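PDB 2E3V: neural cell adhesion molecule 1, 140 kDa isoform from Homo sapiens, which probably mediates cell adhesion as a membrane glycoprotein, represented here by its first fibronectin type III domain, a beta sandwich. Local coordinates for residues P11-V16 and A97-K102; F27-A32 and V36-Y41. All coordinates share one frame; numbering follows the deposited sequence.

Interaction 1 of 2, residues P11-V16 and A97-K102; sequences PSIDQV and AASEFK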
loop_
_atom_site.group_PDB
_atom_site.type_symbol
_atom_site.label_atom_id
_atom_site.label_comp_id
_atom_site.label_asym_id
_atom_site.label_seq_id
_atom_site.Cartn_x
_atom_site.Cartn_y
_atom_site.Cartn_z
ATOM N N PRO A 11 -2.127 -5.990 7.426
ATOM C CA PRO A 11 -2.781 -6.355 6.180
ATOM C C PRO A 11 -1.942 -7.372 5.410
ATOM O O PRO A 11 -0.740 -7.537 5.677
ATOM C CB PRO A 11 -2.814 -5.032 5.409
ATOM C CG PRO A 11 -2.744 -3.974 6.449
ATOM C CD PRO A 11 -1.862 -4.542 7.511
ATOM N N SER A 12 -2.580 -8.048 4.471
ATOM C CA SER A 12 -1.892 -8.962 3.584
ATOM C C SER A 12 -2.073 -8.416 2.183
ATOM O O SER A 12 -3.205 -8.311 1.709
ATOM C CB SER A 12 -2.492 -10.369 3.700
ATOM O OG SER A 12 -2.056 -11.204 2.637
ATOM N N ILE A 13 -0.970 -8.055 1.527
ATOM C CA ILE A 13 -1.033 -7.554 0.149
ATOM C C ILE A 13 -1.267 -8.756 -0.762
ATOM O O ILE A 13 -0.523 -9.739 -0.704
ATOM C CB ILE A 13 0.231 -6.756 -0.251
ATOM C CG1 ILE A 13 0.346 -5.509 0.635
ATOM C CG2 ILE A 13 0.180 -6.363 -1.749
ATOM C CD1 ILE A 13 1.677 -4.768 0.532
ATOM N N ASP A 14 -2.318 -8.679 -1.579
ATOM C CA ASP A 14 -2.748 -9.820 -2.388
ATOM C C ASP A 14 -2.619 -9.642 -3.883
ATOM O O ASP A 14 -2.572 -10.620 -4.637
ATOM C CB ASP A 14 -4.199 -10.142 -2.041
ATOM C CG ASP A 14 -4.351 -10.570 -0.605
ATOM O OD1 ASP A 14 -3.464 -11.302 -0.113
ATOM O OD2 ASP A 14 -5.336 -10.161 0.036
ATOM N N GLN A 15 -2.608 -8.388 -4.308
ATOM C CA GLN A 15 -2.510 -8.064 -5.714
ATOM C C GLN A 15 -2.081 -6.614 -5.873
ATOM O O GLN A 15 -2.629 -5.716 -5.223
ATOM C CB GLN A 15 -3.854 -8.287 -6.405
ATOM C CG GLN A 15 -3.840 -7.982 -7.895
ATOM C CD GLN A 15 -5.170 -8.220 -8.562
ATOM O OE1 GLN A 15 -6.166 -8.569 -7.915
ATOM N NE2 GLN A 15 -5.200 -8.036 -9.878
ATOM N N VAL A 16 -1.088 -6.393 -6.726
ATOM C CA VAL A 16 -0.704 -5.043 -7.083
ATOM C C VAL A 16 -0.877 -4.892 -8.581
ATOM O O VAL A 16 -0.430 -5.746 -9.354
ATOM C CB VAL A 16 0.756 -4.705 -6.683
ATOM C CG1 VAL A 16 1.108 -3.284 -7.096
ATOM C CG2 VAL A 16 0.949 -4.879 -5.184
ATOM N N ALA A 97 4.223 -7.883 5.666
ATOM C CA ALA A 97 5.354 -8.380 4.923
ATOM C C ALA A 97 5.377 -7.541 3.651
ATOM O O ALA A 97 4.329 -7.038 3.199
ATOM C CB ALA A 97 5.173 -9.854 4.597
ATOM N N ALA A 98 6.563 -7.353 3.092
ATOM C CA ALA A 98 6.681 -6.562 1.889
ATOM C C ALA A 98 6.243 -7.373 0.683
ATOM O O ALA A 98 6.428 -8.597 0.623
ATOM C CB ALA A 98 8.108 -6.069 1.707
ATOM N N SER A 99 5.597 -6.684 -0.241
ATOM C CA SER A 99 5.322 -7.222 -1.553
ATOM C C SER A 99 6.146 -6.364 -2.487
ATOM O O SER A 99 6.855 -5.461 -2.037
ATOM C CB SER A 99 3.837 -7.150 -1.878
ATOM O OG SER A 99 3.140 -8.053 -1.043
ATOM N N GLU A 100 6.097 -6.653 -3.773
ATOM C CA GLU A 100 6.862 -5.865 -4.725
ATOM C C GLU A 100 6.123 -5.783 -6.046
ATOM O O GLU A 100 5.239 -6.601 -6.326
ATOM C CB GLU A 100 8.251 -6.463 -4.934
ATOM C CG GLU A 100 8.257 -7.802 -5.644
ATOM C CD GLU A 100 9.657 -8.294 -5.913
ATOM O OE1 GLU A 100 10.347 -8.689 -4.945
ATOM O OE2 GLU A 100 10.062 -8.301 -7.096
ATOM N N PHE A 101 6.500 -4.802 -6.855
ATOM C CA PHE A 101 5.899 -4.626 -8.167
ATOM C C PHE A 101 6.877 -3.830 -9.000
ATOM O O PHE A 101 7.768 -3.172 -8.461
ATOM C CB PHE A 101 4.554 -3.889 -8.066
ATOM C CG PHE A 101 4.650 -2.516 -7.450
ATOM C CD1 PHE A 101 4.914 -1.399 -8.240
ATOM C CD2 PHE A 101 4.468 -2.338 -6.079
ATOM C CE1 PHE A 101 5.017 -0.133 -7.676
ATOM C CE2 PHE A 101 4.567 -1.070 -5.501
ATOM C CZ PHE A 101 4.835 0.037 -6.301
ATOM N N LYS A 102 6.723 -3.899 -10.316
ATOM C CA LYS A 102 7.549 -3.091 -11.189
ATOM C C LYS A 102 6.603 -2.229 -12.009
ATOM O O LYS A 102 5.686 -2.737 -12.651
ATOM C CB LYS A 102 8.447 -3.953 -12.078
ATOM C CG LYS A 102 9.361 -3.139 -12.993
ATOM C CD LYS A 102 10.343 -4.019 -13.754
ATOM C CE LYS A 102 11.204 -3.171 -14.677
ATOM N NZ LYS A 102 12.333 -3.943 -15.264
HETATM O O HOH W 1 1.290 -9.635 5.847
HETATM O O HOH W 2 1.685 -8.915 2.686
#
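Ile13 with Ser99 and Val16 with Phe101 are the two pairs that bring segments 11-16 and 97-102 together along one margin of the fibronectin type III sandwich. The strands run in the same direction but belong to different sheets, and no direct hydrogen bond joins them. The apolar contact is made by Val16. Its CG1 branch, anti to the backbone N (chi1 179°), comes within 3.6 Å of Phe101 CB and also touches CG and CD2, so it sits obliquely at the root of the ring; the two side chains cross at about a right angle. Ile13 meets a polar group instead: Ser99 OG lies 3.3 Å from Ile13 CB and also rests against CG2, a van der Waals contact.

Water joins the backbones at the Ala97 end. One molecule accepts from Ile13 N at 3.0 Å and donates to Ala97 O at 3.3 Å. The other donates to Pro11 O at 2.9 Å and accepts only weakly from Ala97 N.

On the outward side, Ser12 OG donates to Asp14 OD1 at 3.1 Å, on the syn side and 30° out of the carboxylate plane. Asp14 and Gln15 both face Gln26 in a classic beta bulge, and the extra residue lets Ile13 and Val16, three positions apart, both turn inward.

Strand 12-18 is hydrogen-bonded to strand 23-28, and strand 91-102 to strand 79-88. Ile13 also packs on Val25 and Leu84, while the Phe101 ring meets Tyr80 with planes about 20° apart and reaches Ala23 of the facing sheet.

Interaction 2 of 2, residues F27-A32 and V36-Y41; sequences FDEPEA and VPILKY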
loop_
_atom_site.group_PDB
_atom_site.type_symbol
_atom_site.label_atom_id
_atom_site.label_comp_id
_atom_site.label_asym_id
_atom_site.label_seq_id
_atom_site.Cartn_x
_atom_site.Cartn_y
_atom_site.Cartn_z
ATOM N N PHE A 27 -5.204 -5.422 -0.713
ATOM C CA PHE A 27 -4.847 -6.176 0.461
ATOM C C PHE A 27 -6.100 -6.688 1.142
ATOM O O PHE A 27 -7.224 -6.254 0.844
ATOM C CB PHE A 27 -4.091 -5.256 1.437
ATOM C CG PHE A 27 -4.915 -4.078 1.907
ATOM C CD1 PHE A 27 -5.719 -4.178 3.040
ATOM C CD2 PHE A 27 -4.900 -2.879 1.202
ATOM C CE1 PHE A 27 -6.492 -3.089 3.459
ATOM C CE2 PHE A 27 -5.672 -1.791 1.617
ATOM C CZ PHE A 27 -6.463 -1.899 2.745
ATOM N N ASP A 28 -5.905 -7.626 2.053
ATOM C CA ASP A 28 -6.991 -8.065 2.888
ATOM C C ASP A 28 -6.615 -7.712 4.309
ATOM O O ASP A 28 -5.433 -7.642 4.656
ATOM C CB ASP A 28 -7.290 -9.565 2.717
ATOM C CG ASP A 28 -6.176 -10.465 3.224
ATOM O OD1 ASP A 28 -5.375 -10.926 2.393
ATOM O OD2 ASP A 28 -6.114 -10.731 4.445
ATOM N N GLU A 29 -7.638 -7.495 5.120
ATOM C CA GLU A 29 -7.480 -7.163 6.522
ATOM C C GLU A 29 -8.706 -7.725 7.238
ATOM O O GLU A 29 -9.814 -7.601 6.714
ATOM C CB GLU A 29 -7.416 -5.641 6.662
ATOM C CG GLU A 29 -7.344 -5.106 8.079
ATOM C CD GLU A 29 -6.021 -5.368 8.761
ATOM O OE1 GLU A 29 -5.069 -5.793 8.081
ATOM O OE2 GLU A 29 -5.931 -5.151 9.988
ATOM N N PRO A 30 -8.527 -8.346 8.424
ATOM C CA PRO A 30 -9.701 -8.898 9.113
ATOM C C PRO A 30 -10.801 -7.867 9.379
ATOM O O PRO A 30 -10.514 -6.676 9.575
ATOM C CB PRO A 30 -9.117 -9.412 10.431
ATOM C CG PRO A 30 -7.705 -9.735 10.091
ATOM C CD PRO A 30 -7.295 -8.607 9.189
ATOM N N GLU A 31 -12.050 -8.330 9.352
ATOM C CA GLU A 31 -13.205 -7.467 9.604
ATOM C C GLU A 31 -13.184 -6.987 11.053
ATOM O O GLU A 31 -12.866 -7.760 11.964
ATOM C CB GLU A 31 -14.529 -8.191 9.297
ATOM C CG GLU A 31 -14.679 -8.716 7.850
ATOM C CD GLU A 31 -14.659 -7.622 6.778
ATOM O OE1 GLU A 31 -14.895 -6.440 7.114
ATOM O OE2 GLU A 31 -14.410 -7.946 5.591
ATOM N N ALA A 32 -13.506 -5.709 11.250
ATOM C CA ALA A 32 -13.524 -5.088 12.576
ATOM C C ALA A 32 -14.478 -5.820 13.517
ATOM O O ALA A 32 -15.581 -6.210 13.121
ATOM C CB ALA A 32 -13.902 -3.613 12.470
ATOM N N VAL A 36 -14.312 -1.538 17.667
ATOM C CA VAL A 36 -12.996 -0.983 17.354
ATOM C C VAL A 36 -12.659 -1.094 15.849
ATOM O O VAL A 36 -11.939 -2.003 15.417
ATOM C CB VAL A 36 -11.878 -1.563 18.289
ATOM C CG1 VAL A 36 -11.768 -3.088 18.172
ATOM C CG2 VAL A 36 -10.533 -0.883 18.038
ATOM N N PRO A 37 -13.180 -0.150 15.045
ATOM C CA PRO A 37 -12.930 -0.215 13.611
ATOM C C PRO A 37 -11.520 0.237 13.239
ATOM O O PRO A 37 -10.869 0.951 14.004
ATOM C CB PRO A 37 -13.962 0.761 13.040
ATOM C CG PRO A 37 -14.127 1.788 14.117
ATOM C CD PRO A 37 -14.008 1.017 15.410
ATOM N N ILE A 38 -11.049 -0.203 12.080
ATOM C CA ILE A 38 -9.786 0.301 11.547
ATOM C C ILE A 38 -10.059 1.728 11.090
ATOM O O ILE A 38 -11.064 1.988 10.431
ATOM C CB ILE A 38 -9.273 -0.580 10.396
ATOM C CG1 ILE A 38 -8.951 -1.972 10.945
ATOM C CG2 ILE A 38 -8.049 0.047 9.720
ATOM C CD1 ILE A 38 -8.512 -2.942 9.916
ATOM N N LEU A 39 -9.183 2.654 11.467
ATOM C CA LEU A 39 -9.390 4.062 11.146
ATOM C C LEU A 39 -8.667 4.485 9.877
ATOM O O LEU A 39 -9.239 5.165 9.030
ATOM C CB LEU A 39 -8.967 4.951 12.323
ATOM C CG LEU A 39 -9.671 4.672 13.660
ATOM C CD1 LEU A 39 -9.129 5.617 14.719
ATOM C CD2 LEU A 39 -11.184 4.803 13.549
ATOM N N LYS A 40 -7.413 4.063 9.748
ATOM C CA LYS A 40 -6.580 4.441 8.624
ATOM C C LYS A 40 -5.630 3.313 8.247
ATOM O O LYS A 40 -5.462 2.357 9.002
ATOM C CB LYS A 40 -5.720 5.658 8.999
ATOM C CG LYS A 40 -6.467 6.864 9.568
ATOM C CD LYS A 40 -7.300 7.567 8.515
ATOM C CE LYS A 40 -8.080 8.716 9.136
ATOM N NZ LYS A 40 -8.847 9.459 8.101
ATOM N N TYR A 41 -5.005 3.454 7.080
ATOM C CA TYR A 41 -3.921 2.570 6.658
ATOM C C TYR A 41 -2.733 3.445 6.325
ATOM O O TYR A 41 -2.896 4.585 5.888
ATOM C CB TYR A 41 -4.287 1.745 5.419
ATOM C CG TYR A 41 -5.381 0.749 5.671
ATOM C CD1 TYR A 41 -5.090 -0.506 6.209
ATOM C CD2 TYR A 41 -6.703 1.056 5.380
ATOM C CE1 TYR A 41 -6.098 -1.429 6.453
ATOM C CE2 TYR A 41 -7.718 0.143 5.622
ATOM C CZ TYR A 41 -7.403 -1.094 6.157
ATOM O OH TYR A 41 -8.393 -2.001 6.396
#
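Phe27 carries CG between its backbone N and carbonyl carbon (chi1 61°), whereas Tyr41 holds CG beside N and anti to the carbonyl carbon (chi1 -66°); these settings swing the two rings together between the sheets of the fibronectin type III sandwich. Segment 27-32 leaves strand 23-28 of one sheet, and segment 36-41 enters strand 38-47 of the other, running in nearly the opposite direction. The rings form an edge-to-face pair, with the edge of Phe27 toward the face of Tyr41. Their centroids are 4.6 Å apart and their planes 56° apart. Phe27 CZ stands 3.6 Å above the plane of the Tyr41 ring, over its centre, and Phe27 CE1 approaches Tyr41 CE1 to 3.4 Å. The opposite face of Tyr41 receives Ile38 CG2, 3.8 Å above the plane and offset toward the rim, so the tyrosine is sandwiched between an aromatic edge and an aliphatic branch.

Glu29 passes the hydroxyl end of Tyr41. Its CG lies at the ring edge, 3.7 Å from Tyr41 OH, and its carboxylate plane stands nearly perpendicular to the ring. That same OH lies in the plane of the Phe27 ring, at its edge.

Ala60 and Ala63 of helix 60-64 and Ala86 of strand 79-88 also pack on Tyr41, while Leu84 packs on Phe27, extending the cluster into the core. The backbone carbonyl oxygens of Phe27 and Pro30 are hydrogen-bonded to a di(hydroxyethyl)ether molecule, probably from the crystallisation liquor.

Beyond the aromatic pair the contact thins to the surface turn, where residues 34-35 are not modelled. There the methyl carbon CB of Ala32 rests 3.7 Å from Pro37 CA and 3.9 Å from the carbonyl oxygen of Val36.

How the interactions relate
Interaction 1 and interaction 2 both bridge the two sheets of the sandwich, with centres about 17 Å apart, and interaction 2 lies within the stretch of chain between the segments of interaction 1. They meet directly where strand 12-18 pairs with strand 23-28. Ser12 O lies 2.8 Å from Asp28 N, a probable hydrogen bond, and 3.2 Å from Phe27 CB. Nearby, Asp14 OD2 and Asp28 OD1 are 2.5 Å apart, like charges so close that a shared proton is possible. Leu84 on strand 79-88 touches both Ile13 and Phe27, a further link through the core. The di(hydroxyethyl)ether lies at interaction 2, about 3 Å (nearest atoms) from the side chain of Phe27, the residue that Ser12 of interaction 1 touches.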